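Local coordinates for protein PfkB family carbohydrate kinase (Listeria grayi DSM 20601, PDB 4GM6) that probably phosphorylates a sugar or sugar acid with a nucleotide as phosphate donor, in the manner of PfkB-type carbohydrate kinases, at residues G321-H324 against I330-F333; V313-A318 against F333-I338; T252-I257 against H262-H267; V299-G302 against E306-P309. All coordinates share one frame; numbering follows the deposited sequence.

Interaction 1: G321-H324 against I330-F333; sequences GLKH and INPF
In the turn that joins helix 309-323 to helix 335-344, Leu322 and Lys323 in the last turn of the first helix pack against Asn331 and Phe333 of the returning chain. Leu322 approaches one face of the Phe333 ring, its CB over the CE2 border, 3.5 Å from CE2, with CD1 further over the same face. Pro332 CG sits 3.9 Å from the ring plane on the opposite side, so the phenyl group is held between a leucine methyl and its own preceding proline. The side chains of Lys323 and Asn331 pass alongside each other, head to tail. OD1 of Asn331 rests 3.3 Å from CB of Lys323, a packing contact, and the amide is held in place through ND2, which donates to Ala319 O. The lysine chain leaves with CG anti to the backbone N (chi1 165°), then bends at chi2 and again at chi4; this lays CD alongside the backbone, 3.5 Å from Ile330 O, and turns the ammonium back into the turn. There NZ donates to the carbonyls of Ile326, Gly328 and Val289, with a weaker bond to Asp287 O, so that its buried charge is met by backbone oxygens. Lys121 of the second subunit packs on both Leu322 and Phe333, placing this corner beside a subunit interface. A ring of carbonyls drawn from the loop before helix 291-304 and from the turn after helix 309-323 is where ribokinase-type PfkB enzymes hold a monovalent cation; the arrangement is consistent with the lysine ammonium taking that cation's place.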
loop_
_atom_site.group_PDB
_atom_site.type_symbol
_atom_site.label_atom_id
_atom_site.label_comp_id
_atom_site.label_asym_id
_atom_site.label_seq_id
_atom_site.Cartn_x
_atom_site.Cartn_y
_atom_site.Cartn_z
ATOM N N GLY C 321 -12.034 0.785 -26.139
ATOM C CA GLY C 321 -10.624 1.141 -26.082
ATOM C C GLY C 321 -10.275 1.795 -24.763
ATOM O O GLY C 321 -9.289 1.425 -24.116
ATOM N N LEU C 322 -11.102 2.756 -24.357
ATOM C CA LEU C 322 -10.906 3.474 -23.102
ATOM C C LEU C 322 -10.982 2.552 -21.889
ATOM O O LEU C 322 -10.225 2.730 -20.954
ATOM C CB LEU C 322 -11.907 4.632 -22.966
ATOM C CG LEU C 322 -11.673 5.845 -23.885
ATOM C CD1 LEU C 322 -12.838 6.815 -23.774
ATOM C CD2 LEU C 322 -10.360 6.568 -23.583
ATOM N N LYS C 323 -11.892 1.574 -21.902
ATOM C CA LYS C 323 -12.022 0.638 -20.778
ATOM C C LYS C 323 -10.697 -0.073 -20.456
ATOM O O LYS C 323 -10.435 -0.412 -19.312
ATOM C CB LYS C 323 -13.122 -0.413 -21.045
ATOM C CG LYS C 323 -13.071 -1.616 -20.096
ATOM C CD LYS C 323 -13.254 -1.198 -18.646
ATOM C CE LYS C 323 -12.884 -2.319 -17.683
ATOM N NZ LYS C 323 -11.414 -2.639 -17.626
ATOM N N HIS C 324 -9.868 -0.295 -21.471
ATOM C CA HIS C 324 -8.606 -0.994 -21.277
ATOM C C HIS C 324 -7.682 -0.240 -20.316
ATOM O O HIS C 324 -6.777 -0.830 -19.750
ATOM C CB HIS C 324 -7.907 -1.215 -22.621
ATOM C CG HIS C 324 -8.477 -2.341 -23.425
ATOM N ND1 HIS C 324 -9.699 -2.263 -24.058
ATOM C CD2 HIS C 324 -7.982 -3.570 -23.713
ATOM C CE1 HIS C 324 -9.939 -3.400 -24.690
ATOM N NE2 HIS C 324 -8.913 -4.210 -24.494
ATOM N N ILE C 330 -15.886 -2.768 -15.044
ATOM C CA ILE C 330 -16.859 -1.877 -15.650
ATOM C C ILE C 330 -16.207 -0.618 -16.217
ATOM O O ILE C 330 -15.108 -0.237 -15.813
ATOM C CB ILE C 330 -17.972 -1.517 -14.645
ATOM C CG1 ILE C 330 -17.376 -0.783 -13.442
ATOM C CG2 ILE C 330 -18.693 -2.783 -14.179
ATOM C CD1 ILE C 330 -17.373 0.722 -13.601
ATOM N N ASN C 331 -16.900 0.008 -17.159
ATOM C CA ASN C 331 -16.428 1.197 -17.860
ATOM C C ASN C 331 -16.994 2.419 -17.164
ATOM O O ASN C 331 -18.205 2.565 -17.065
ATOM C CB ASN C 331 -16.901 1.152 -19.327
ATOM C CG ASN C 331 -15.945 1.855 -20.276
ATOM O OD1 ASN C 331 -14.811 2.186 -19.915
ATOM N ND2 ASN C 331 -16.385 2.055 -21.508
ATOM N N PRO C 332 -16.118 3.301 -16.652
ATOM C CA PRO C 332 -16.545 4.412 -15.810
ATOM C C PRO C 332 -16.918 5.685 -16.564
ATOM O O PRO C 332 -17.317 6.664 -15.943
ATOM C CB PRO C 332 -15.299 4.683 -14.947
ATOM C CG PRO C 332 -14.156 4.322 -15.855
ATOM C CD PRO C 332 -14.651 3.198 -16.738
ATOM N N PHE C 333 -16.796 5.684 -17.884
ATOM C CA PHE C 333 -16.895 6.934 -18.619
ATOM C C PHE C 333 -18.328 7.271 -18.986
ATOM O O PHE C 333 -19.125 6.372 -19.299
ATOM C CB PHE C 333 -16.009 6.877 -19.869
ATOM C CG PHE C 333 -14.587 6.512 -19.571
ATOM C CD1 PHE C 333 -13.730 7.425 -18.978
ATOM C CD2 PHE C 333 -14.115 5.248 -19.855
ATOM C CE1 PHE C 333 -12.424 7.079 -18.687
ATOM C CE2 PHE C 333 -12.812 4.900 -19.569
ATOM C CZ PHE C 333 -11.968 5.810 -18.988
#

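Interaction 2: V313-A318 against F333-I338; sequences VKFATA and FDEKTI
Phe315 and Ile338 bury most of the surface between helix 309-323 and helix 335-344, and they meet as a CH-pi pair. CG2 of Ile338 stands 3.7 Å from the centroid of the Phe315 ring, 25° off its normal, and is shifted toward the rim, which brings it within 3.3 Å of CE2. The isoleucine side chain stands roughly perpendicular to that of the phenylalanine. A chi1 of 178° points the Phe315 ring away from its own backbone N and carries it across to the second helix, where Glu335 O lies in its plane at the edge, 3.7 Å from CE2. Ala318, one turn further on, adds its CB at 4.3 Å from the same CG2, so one methyl branch touches both residues of the first helix. The helix bearing Ile338 starts with an N-cap: OD1 of Asp334 takes the backbone N of Thr337 at 2.9 Å and also accepts from Thr337 OG1, which approaches from above the carboxylate plane. Around this pair, Trp307 meets Phe315 edge-to-face, Ala316 on the far side of its helix packs on Ala298 and Val299 of helix 291-304, and Tyr280 of strand 273-282 touches Ala318.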
loop_
_atom_site.group_PDB
_atom_site.type_symbol
_atom_site.label_atom_id
_atom_site.label_comp_id
_atom_site.label_asym_id
_atom_site.label_seq_id
_atom_site.Cartn_x
_atom_site.Cartn_y
_atom_site.Cartn_z
ATOM N N VAL C 313 -20.644 1.899 -34.402
ATOM C CA VAL C 313 -19.365 1.190 -34.426
ATOM C C VAL C 313 -18.191 2.084 -33.990
ATOM O O VAL C 313 -17.245 1.611 -33.360
ATOM C CB VAL C 313 -19.077 0.560 -35.802
ATOM C CG1 VAL C 313 -18.629 1.620 -36.805
ATOM C CG2 VAL C 313 -18.037 -0.547 -35.674
ATOM N N LYS C 314 -18.252 3.373 -34.303
ATOM C CA LYS C 314 -17.154 4.254 -33.939
ATOM C C LYS C 314 -17.178 4.549 -32.452
ATOM O O LYS C 314 -16.144 4.511 -31.775
ATOM C CB LYS C 314 -17.194 5.558 -34.736
ATOM C CG LYS C 314 -15.955 6.412 -34.504
ATOM C CD LYS C 314 -15.798 7.474 -35.588
ATOM C CE LYS C 314 -16.799 8.604 -35.421
ATOM N NZ LYS C 314 -16.500 9.734 -36.349
ATOM N N PHE C 315 -18.371 4.835 -31.949
ATOM C CA PHE C 315 -18.555 5.126 -30.540
ATOM C C PHE C 315 -18.177 3.924 -29.682
ATOM O O PHE C 315 -17.452 4.057 -28.679
ATOM C CB PHE C 315 -20.018 5.509 -30.295
ATOM C CG PHE C 315 -20.338 5.801 -28.852
ATOM C CD1 PHE C 315 -20.903 4.830 -28.046
ATOM C CD2 PHE C 315 -20.091 7.052 -28.312
ATOM C CE1 PHE C 315 -21.205 5.092 -26.722
ATOM C CE2 PHE C 315 -20.400 7.327 -26.993
ATOM C CZ PHE C 315 -20.956 6.342 -26.197
ATOM N N ALA C 316 -18.666 2.749 -30.074
ATOM C CA ALA C 316 -18.481 1.539 -29.279
ATOM C C ALA C 316 -17.026 1.093 -29.239
ATOM O O ALA C 316 -16.544 0.651 -28.204
ATOM C CB ALA C 316 -19.361 0.411 -29.780
ATOM N N THR C 317 -16.324 1.191 -30.364
ATOM C CA THR C 317 -14.911 0.841 -30.358
ATOM C C THR C 317 -14.121 1.793 -29.452
ATOM O O THR C 317 -13.188 1.373 -28.769
ATOM C CB THR C 317 -14.314 0.822 -31.775
ATOM O OG1 THR C 317 -15.141 0.009 -32.621
ATOM C CG2 THR C 317 -12.903 0.252 -31.741
ATOM N N ALA C 318 -14.501 3.069 -29.436
ATOM C CA ALA C 318 -13.860 4.039 -28.555
ATOM C C ALA C 318 -14.120 3.703 -27.093
ATOM O O ALA C 318 -13.225 3.792 -26.247
ATOM C CB ALA C 318 -14.344 5.443 -28.873
ATOM N N PHE C 333 -16.796 5.684 -17.884
ATOM C CA PHE C 333 -16.895 6.934 -18.619
ATOM C C PHE C 333 -18.328 7.271 -18.986
ATOM O O PHE C 333 -19.125 6.372 -19.299
ATOM C CB PHE C 333 -16.009 6.877 -19.869
ATOM C CG PHE C 333 -14.587 6.512 -19.571
ATOM C CD1 PHE C 333 -13.730 7.425 -18.978
ATOM C CD2 PHE C 333 -14.115 5.248 -19.855
ATOM C CE1 PHE C 333 -12.424 7.079 -18.687
ATOM C CE2 PHE C 333 -12.812 4.900 -19.569
ATOM C CZ PHE C 333 -11.968 5.810 -18.988
ATOM N N ASP C 334 -18.665 8.558 -18.946
ATOM C CA ASP C 334 -19.954 8.983 -19.480
ATOM C C ASP C 334 -19.911 9.127 -20.998
ATOM O O ASP C 334 -18.836 9.087 -21.622
ATOM C CB ASP C 334 -20.472 10.267 -18.826
ATOM C CG ASP C 334 -19.591 11.459 -19.096
ATOM O OD1 ASP C 334 -18.800 11.433 -20.069
ATOM O OD2 ASP C 334 -19.694 12.429 -18.317
ATOM N N GLU C 335 -21.092 9.280 -21.585
ATOM C CA GLU C 335 -21.229 9.311 -23.036
ATOM C C GLU C 335 -20.402 10.424 -23.684
ATOM O O GLU C 335 -19.737 10.204 -24.696
ATOM C CB GLU C 335 -22.696 9.455 -23.445
ATOM C CG GLU C 335 -22.854 9.583 -24.952
ATOM C CD GLU C 335 -24.301 9.663 -25.412
ATOM O OE1 GLU C 335 -25.214 9.532 -24.576
ATOM O OE2 GLU C 335 -24.521 9.850 -26.623
ATOM N N LYS C 336 -20.458 11.615 -23.106
ATOM C CA LYS C 336 -19.745 12.771 -23.659
ATOM C C LYS C 336 -18.235 12.510 -23.722
ATOM O O LYS C 336 -17.577 12.796 -24.725
ATOM C CB LYS C 336 -20.068 14.014 -22.826
ATOM C CG LYS C 336 -18.956 15.035 -22.729
ATOM C CD LYS C 336 -19.237 16.223 -23.616
ATOM C CE LYS C 336 -18.239 17.336 -23.348
ATOM N NZ LYS C 336 -18.332 18.361 -24.415
ATOM N N THR C 337 -17.694 11.944 -22.652
ATOM C CA THR C 337 -16.285 11.607 -22.603
ATOM C C THR C 337 -15.919 10.642 -23.723
ATOM O O THR C 337 -14.909 10.811 -24.398
ATOM C CB THR C 337 -15.929 10.965 -21.261
ATOM O OG1 THR C 337 -16.230 11.887 -20.208
ATOM C CG2 THR C 337 -14.462 10.603 -21.222
ATOM N N ILE C 338 -16.750 9.629 -23.921
ATOM C CA ILE C 338 -16.524 8.638 -24.969
ATOM C C ILE C 338 -16.659 9.259 -26.359
ATOM O O ILE C 338 -15.801 9.067 -27.231
ATOM C CB ILE C 338 -17.501 7.449 -24.814
ATOM C CG1 ILE C 338 -17.258 6.734 -23.471
ATOM C CG2 ILE C 338 -17.343 6.465 -25.961
ATOM C CD1 ILE C 338 -18.374 5.778 -23.082
#

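Interaction 3: T252-I257 against H262-H267; sequences TKRTVI and HLLQGH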
loop_
_atom_site.group_PDB
_atom_site.type_symbol
_atom_site.label_atom_id
_atom_site.label_comp_id
_atom_site.label_asym_id
_atom_site.label_seq_id
_atom_site.Cartn_x
_atom_site.Cartn_y
_atom_site.Cartn_z
ATOM N N THR C 252 -15.328 -7.185 -31.897
ATOM C CA THR C 252 -14.081 -6.475 -32.132
ATOM C C THR C 252 -13.094 -7.409 -32.805
ATOM O O THR C 252 -13.133 -8.614 -32.609
ATOM C CB THR C 252 -13.467 -5.950 -30.828
ATOM O OG1 THR C 252 -13.406 -7.015 -29.881
ATOM C CG2 THR C 252 -14.304 -4.831 -30.253
ATOM N N LYS C 253 -12.229 -6.863 -33.640
ATOM C CA LYS C 253 -11.126 -7.651 -34.138
ATOM C C LYS C 253 -9.920 -7.247 -33.303
ATOM O O LYS C 253 -9.504 -6.087 -33.317
ATOM C CB LYS C 253 -10.875 -7.403 -35.624
ATOM C CG LYS C 253 -9.718 -8.222 -36.171
ATOM C CD LYS C 253 -9.437 -7.918 -37.634
ATOM C CE LYS C 253 -8.050 -8.406 -38.022
ATOM N NZ LYS C 253 -7.736 -8.146 -39.454
ATOM N N ARG C 254 -9.385 -8.207 -32.561
ATOM C CA ARG C 254 -8.293 -7.961 -31.645
ATOM C C ARG C 254 -7.018 -8.598 -32.176
ATOM O O ARG C 254 -6.963 -9.800 -32.434
ATOM C CB ARG C 254 -8.632 -8.523 -30.261
ATOM C CG ARG C 254 -7.652 -8.119 -29.173
ATOM C CD ARG C 254 -7.986 -8.810 -27.870
ATOM N NE ARG C 254 -9.259 -8.354 -27.319
ATOM C CZ ARG C 254 -9.397 -7.306 -26.519
ATOM N NH1 ARG C 254 -8.326 -6.587 -26.162
ATOM N NH2 ARG C 254 -10.607 -6.983 -26.069
ATOM N N THR C 255 -5.990 -7.785 -32.353
ATOM C CA THR C 255 -4.702 -8.307 -32.758
ATOM C C THR C 255 -3.787 -8.264 -31.548
ATOM O O THR C 255 -3.346 -7.197 -31.131
ATOM C CB THR C 255 -4.113 -7.479 -33.897
ATOM O OG1 THR C 255 -5.130 -7.272 -34.885
ATOM C CG2 THR C 255 -2.926 -8.194 -34.530
ATOM N N VAL C 256 -3.523 -9.427 -30.974
ATOM C CA VAL C 256 -2.679 -9.518 -29.791
ATOM C C VAL C 256 -1.207 -9.537 -30.188
ATOM O O VAL C 256 -0.728 -10.505 -30.774
ATOM C CB VAL C 256 -3.031 -10.772 -28.987
ATOM C CG1 VAL C 256 -2.267 -10.801 -27.677
ATOM C CG2 VAL C 256 -4.530 -10.813 -28.726
ATOM N N ILE C 257 -0.491 -8.454 -29.901
ATOM C CA ILE C 257 0.947 -8.431 -30.147
ATOM C C ILE C 257 1.659 -8.946 -28.895
ATOM O O ILE C 257 2.577 -9.755 -28.984
ATOM C CB ILE C 257 1.432 -7.027 -30.545
ATOM C CG1 ILE C 257 0.844 -6.652 -31.909
ATOM C CG2 ILE C 257 2.954 -6.953 -30.579
ATOM C CD1 ILE C 257 1.302 -5.312 -32.426
ATOM N N HIS C 262 -2.171 -4.452 -27.844
ATOM C CA HIS C 262 -3.227 -4.989 -28.696
ATOM C C HIS C 262 -3.618 -3.937 -29.733
ATOM O O HIS C 262 -3.530 -2.736 -29.470
ATOM C CB HIS C 262 -4.487 -5.289 -27.875
ATOM C CG HIS C 262 -4.369 -6.461 -26.949
ATOM N ND1 HIS C 262 -5.454 -6.972 -26.268
ATOM C CD2 HIS C 262 -3.311 -7.231 -26.602
ATOM C CE1 HIS C 262 -5.060 -7.978 -25.506
ATOM N NE2 HIS C 262 -3.766 -8.166 -25.703
ATOM N N LEU C 263 -4.073 -4.399 -30.897
ATOM C CA LEU C 263 -4.791 -3.560 -31.840
ATOM C C LEU C 263 -6.266 -3.934 -31.716
ATOM O O LEU C 263 -6.605 -5.104 -31.542
ATOM C CB LEU C 263 -4.302 -3.808 -33.273
ATOM C CG LEU C 263 -2.791 -3.755 -33.530
ATOM C CD1 LEU C 263 -2.488 -3.986 -35.016
ATOM C CD2 LEU C 263 -2.203 -2.439 -33.049
ATOM N N LEU C 264 -7.146 -2.943 -31.776
ATOM C CA LEU C 264 -8.565 -3.195 -31.587
ATOM C C LEU C 264 -9.346 -2.394 -32.599
ATOM O O LEU C 264 -9.122 -1.199 -32.753
ATOM C CB LEU C 264 -9.007 -2.774 -30.188
ATOM C CG LEU C 264 -10.371 -3.322 -29.775
ATOM C CD1 LEU C 264 -10.228 -4.785 -29.368
ATOM C CD2 LEU C 264 -10.932 -2.506 -28.625
ATOM N N GLN C 265 -10.268 -3.065 -33.276
ATOM C CA GLN C 265 -11.049 -2.462 -34.335
ATOM C C GLN C 265 -12.443 -3.058 -34.223
ATOM O O GLN C 265 -12.599 -4.276 -34.113
ATOM C CB GLN C 265 -10.433 -2.782 -35.697
ATOM C CG GLN C 265 -11.241 -2.283 -36.892
ATOM C CD GLN C 265 -10.500 -2.443 -38.204
ATOM O OE1 GLN C 265 -10.008 -3.524 -38.525
ATOM N NE2 GLN C 265 -10.427 -1.366 -38.979
ATOM N N GLY C 266 -13.459 -2.209 -34.195
ATOM C CA GLY C 266 -14.825 -2.713 -34.063
ATOM C C GLY C 266 -15.391 -3.049 -35.431
ATOM O O GLY C 266 -15.067 -2.383 -36.417
ATOM N N HIS C 267 -16.212 -4.101 -35.480
ATOM C CA HIS C 267 -16.984 -4.467 -36.659
ATOM C C HIS C 267 -18.469 -4.468 -36.285
ATOM O O HIS C 267 -18.868 -4.884 -35.184
ATOM C CB HIS C 267 -16.617 -5.865 -37.170
ATOM C CG HIS C 267 -15.233 -5.979 -37.757
ATOM N ND1 HIS C 267 -14.578 -7.186 -37.902
ATOM C CD2 HIS C 267 -14.365 -5.035 -38.213
ATOM C CE1 HIS C 267 -13.367 -6.979 -38.420
ATOM N NE2 HIS C 267 -13.210 -5.680 -38.616
#
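Arg254 and His262 are turned steeply against each other, with guanidinium and imidazole planes 75° apart, yet their bond lies close to both planes. NH1 donates to ND1 at the ring edge over 2.9 Å with an N-H...N angle of 151°. The arginine chain starts out extended from the strand (chi1 -171°) and bends at chi3, which curls the guanidinium back over the neighbouring strand. Leu264 then lies beneath it, its CD1 3.9 Å from CZ and centred over one face; the same methyl also meets CB of Thr252. Val256 lies next to His262, its side chain heading in the same direction, and sets CG2 over a face of the imidazole, 4.3 Å from the centroid. On the other face of the sheet, CB of Thr255 packs on CB of Leu263 at 3.7 Å, and Lys253 crosses His267 with CB against CE1. This alternation follows the antiparallel register: Lys253 with Gln265 and Thr255 with Leu263 are hydrogen-bonded pairs, each with bonds in both directions, of which Lys253 N to Gln265 O is short at 2.7 Å. Strands 248-256 and 261-270 thus form a hairpin, whose second strand bonds onward to strand 273-282. NH1 of Arg254 also bonds to NE2 of His324, so a single nitrogen bridges two histidines, and NE of Arg254 lies near Arg288 NH2. Because ND1 of His262 is an acceptor, and positive charge gathers nearby, this imidazole is probably neutral and serves to fix the rotation of the arginine.

Interaction 4: V299-G302 against E306-P309; sequences VLHG and EWRP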
loop_
_atom_site.group_PDB
_atom_site.type_symbol
_atom_site.label_atom_id
_atom_site.label_comp_id
_atom_site.label_asym_id
_atom_site.label_seq_id
_atom_site.Cartn_x
_atom_site.Cartn_y
_atom_site.Cartn_z
ATOM N N VAL C 299 -22.460 -0.683 -28.239
ATOM C CA VAL C 299 -23.162 -0.986 -29.471
ATOM C C VAL C 299 -24.654 -0.921 -29.213
ATOM O O VAL C 299 -25.390 -0.310 -29.986
ATOM C CB VAL C 299 -22.808 -2.370 -30.043
ATOM C CG1 VAL C 299 -23.823 -2.761 -31.128
ATOM C CG2 VAL C 299 -21.391 -2.367 -30.595
ATOM N N LEU C 300 -25.093 -1.549 -28.124
ATOM C CA LEU C 300 -26.511 -1.545 -27.768
ATOM C C LEU C 300 -26.979 -0.100 -27.579
ATOM O O LEU C 300 -28.038 0.280 -28.049
ATOM C CB LEU C 300 -26.795 -2.415 -26.522
ATOM C CG LEU C 300 -26.717 -3.951 -26.680
ATOM C CD1 LEU C 300 -26.811 -4.702 -25.351
ATOM C CD2 LEU C 300 -27.771 -4.498 -27.643
ATOM N N HIS C 301 -26.174 0.722 -26.919
ATOM C CA HIS C 301 -26.543 2.131 -26.754
ATOM C C HIS C 301 -26.840 2.768 -28.108
ATOM O O HIS C 301 -27.831 3.474 -28.266
ATOM C CB HIS C 301 -25.453 2.913 -25.996
ATOM C CG HIS C 301 -25.702 4.393 -25.929
ATOM N ND1 HIS C 301 -26.774 4.939 -25.256
ATOM C CD2 HIS C 301 -25.013 5.440 -26.446
ATOM C CE1 HIS C 301 -26.736 6.256 -25.361
ATOM N NE2 HIS C 301 -25.676 6.586 -26.077
ATOM N N GLY C 302 -25.990 2.490 -29.093
ATOM C CA GLY C 302 -26.140 3.071 -30.423
ATOM C C GLY C 302 -27.362 2.520 -31.132
ATOM O O GLY C 302 -28.073 3.246 -31.828
ATOM N N GLU C 306 -30.886 4.770 -32.004
ATOM C CA GLU C 306 -31.184 4.816 -33.428
ATOM C C GLU C 306 -30.125 5.556 -34.235
ATOM O O GLU C 306 -30.439 6.169 -35.256
ATOM C CB GLU C 306 -32.557 5.443 -33.664
ATOM C CG GLU C 306 -33.630 4.891 -32.748
ATOM C CD GLU C 306 -34.991 4.910 -33.400
ATOM O OE1 GLU C 306 -35.826 4.054 -33.049
ATOM O OE2 GLU C 306 -35.213 5.771 -34.277
ATOM N N TRP C 307 -28.878 5.501 -33.775
ATOM C CA TRP C 307 -27.770 6.083 -34.520
ATOM C C TRP C 307 -27.527 5.288 -35.786
ATOM O O TRP C 307 -27.975 4.157 -35.907
ATOM C CB TRP C 307 -26.490 6.053 -33.689
ATOM C CG TRP C 307 -26.534 6.885 -32.453
ATOM C CD1 TRP C 307 -27.490 7.796 -32.101
ATOM C CD2 TRP C 307 -25.549 6.915 -31.418
ATOM N NE1 TRP C 307 -27.169 8.373 -30.894
ATOM C CE2 TRP C 307 -25.980 7.851 -30.456
ATOM C CE3 TRP C 307 -24.348 6.231 -31.207
ATOM C CZ2 TRP C 307 -25.250 8.125 -29.300
ATOM C CZ3 TRP C 307 -23.621 6.504 -30.057
ATOM C CH2 TRP C 307 -24.075 7.443 -29.119
ATOM N N ARG C 308 -26.792 5.868 -36.722
ATOM C CA ARG C 308 -26.425 5.130 -37.923
ATOM C C ARG C 308 -25.312 4.123 -37.622
ATOM O O ARG C 308 -24.584 4.264 -36.636
ATOM C CB ARG C 308 -26.039 6.089 -39.051
ATOM C CG ARG C 308 -27.237 6.862 -39.592
ATOM C CD ARG C 308 -26.840 8.091 -40.392
ATOM N NE ARG C 308 -25.765 8.825 -39.735
ATOM C CZ ARG C 308 -24.539 8.937 -40.231
ATOM N NH1 ARG C 308 -24.251 8.376 -41.398
ATOM N NH2 ARG C 308 -23.608 9.615 -39.566
ATOM N N PRO C 309 -25.183 3.095 -38.473
ATOM C CA PRO C 309 -24.187 2.048 -38.249
ATOM C C PRO C 309 -22.776 2.604 -38.010
ATOM O O PRO C 309 -22.094 2.171 -37.079
ATOM C CB PRO C 309 -24.228 1.235 -39.544
ATOM C CG PRO C 309 -25.593 1.489 -40.120
ATOM C CD PRO C 309 -25.947 2.894 -39.720
#
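With chi1 at 174° His301 extends its ring away from the start of its own residue, while Trp307 turns CG beside its own N (chi1 -64°), and these two settings bring imidazole and indole together at the C-terminal end of helix 291-304. They form an offset edge-to-face pair: the histidine points its CD2-NE2 edge at the six-membered ring, with planes at 85° and centroids 4.9 Å apart. CH2 of Trp307 receives the edge, 3.5 Å from His301 CD2 and equally far from NE2. Gly302 lies next to this pair. With no side chain in the way, its CA comes 3.5 Å above the indole plane, toward the rim, and the nearest ring atom is CE3 at 3.7 Å. The carbonyl of Gly302 takes the backbone N of Trp307 at 3.1 Å. This is the long bond of a Schellman motif, with Glu306 at positive phi turning the chain back toward the helix. Glu335 from helix 335-344 packs on both His301 and Trp307. ND1 of His301 is hydrogen-bonded to His71 NE2, which would fix the rotation of the imidazole and hence the edge it offers to the tryptophan. The carboxylate of Glu335 lies near the NE2 side and would tend to stabilise positive charge there, so the indole face may be receiving an edge with some cationic character.

In the fold
From the N terminus, interaction 3 comes first, closing the tight hairpin of strands 248-256 and 261-270. Interaction 4 follows, closing the short turn from helix 291-304 into helix 309-323. The last two share helix 309-323 and nest: 321-324 with 330-333 falls within the span of 313-318 with 333-338, and both end on the stretch that carries Phe333. None of the four cross. Contacts between them tie the fold together: the hairpin of interaction 3 touches the segment 321-324 of interaction 1, Thr317 and Val313 pack on Gly266, and helices 309-323 and 335-344 both reach the turn of interaction 4. The C-terminal helices are thereby fastened to one another and to the sheet.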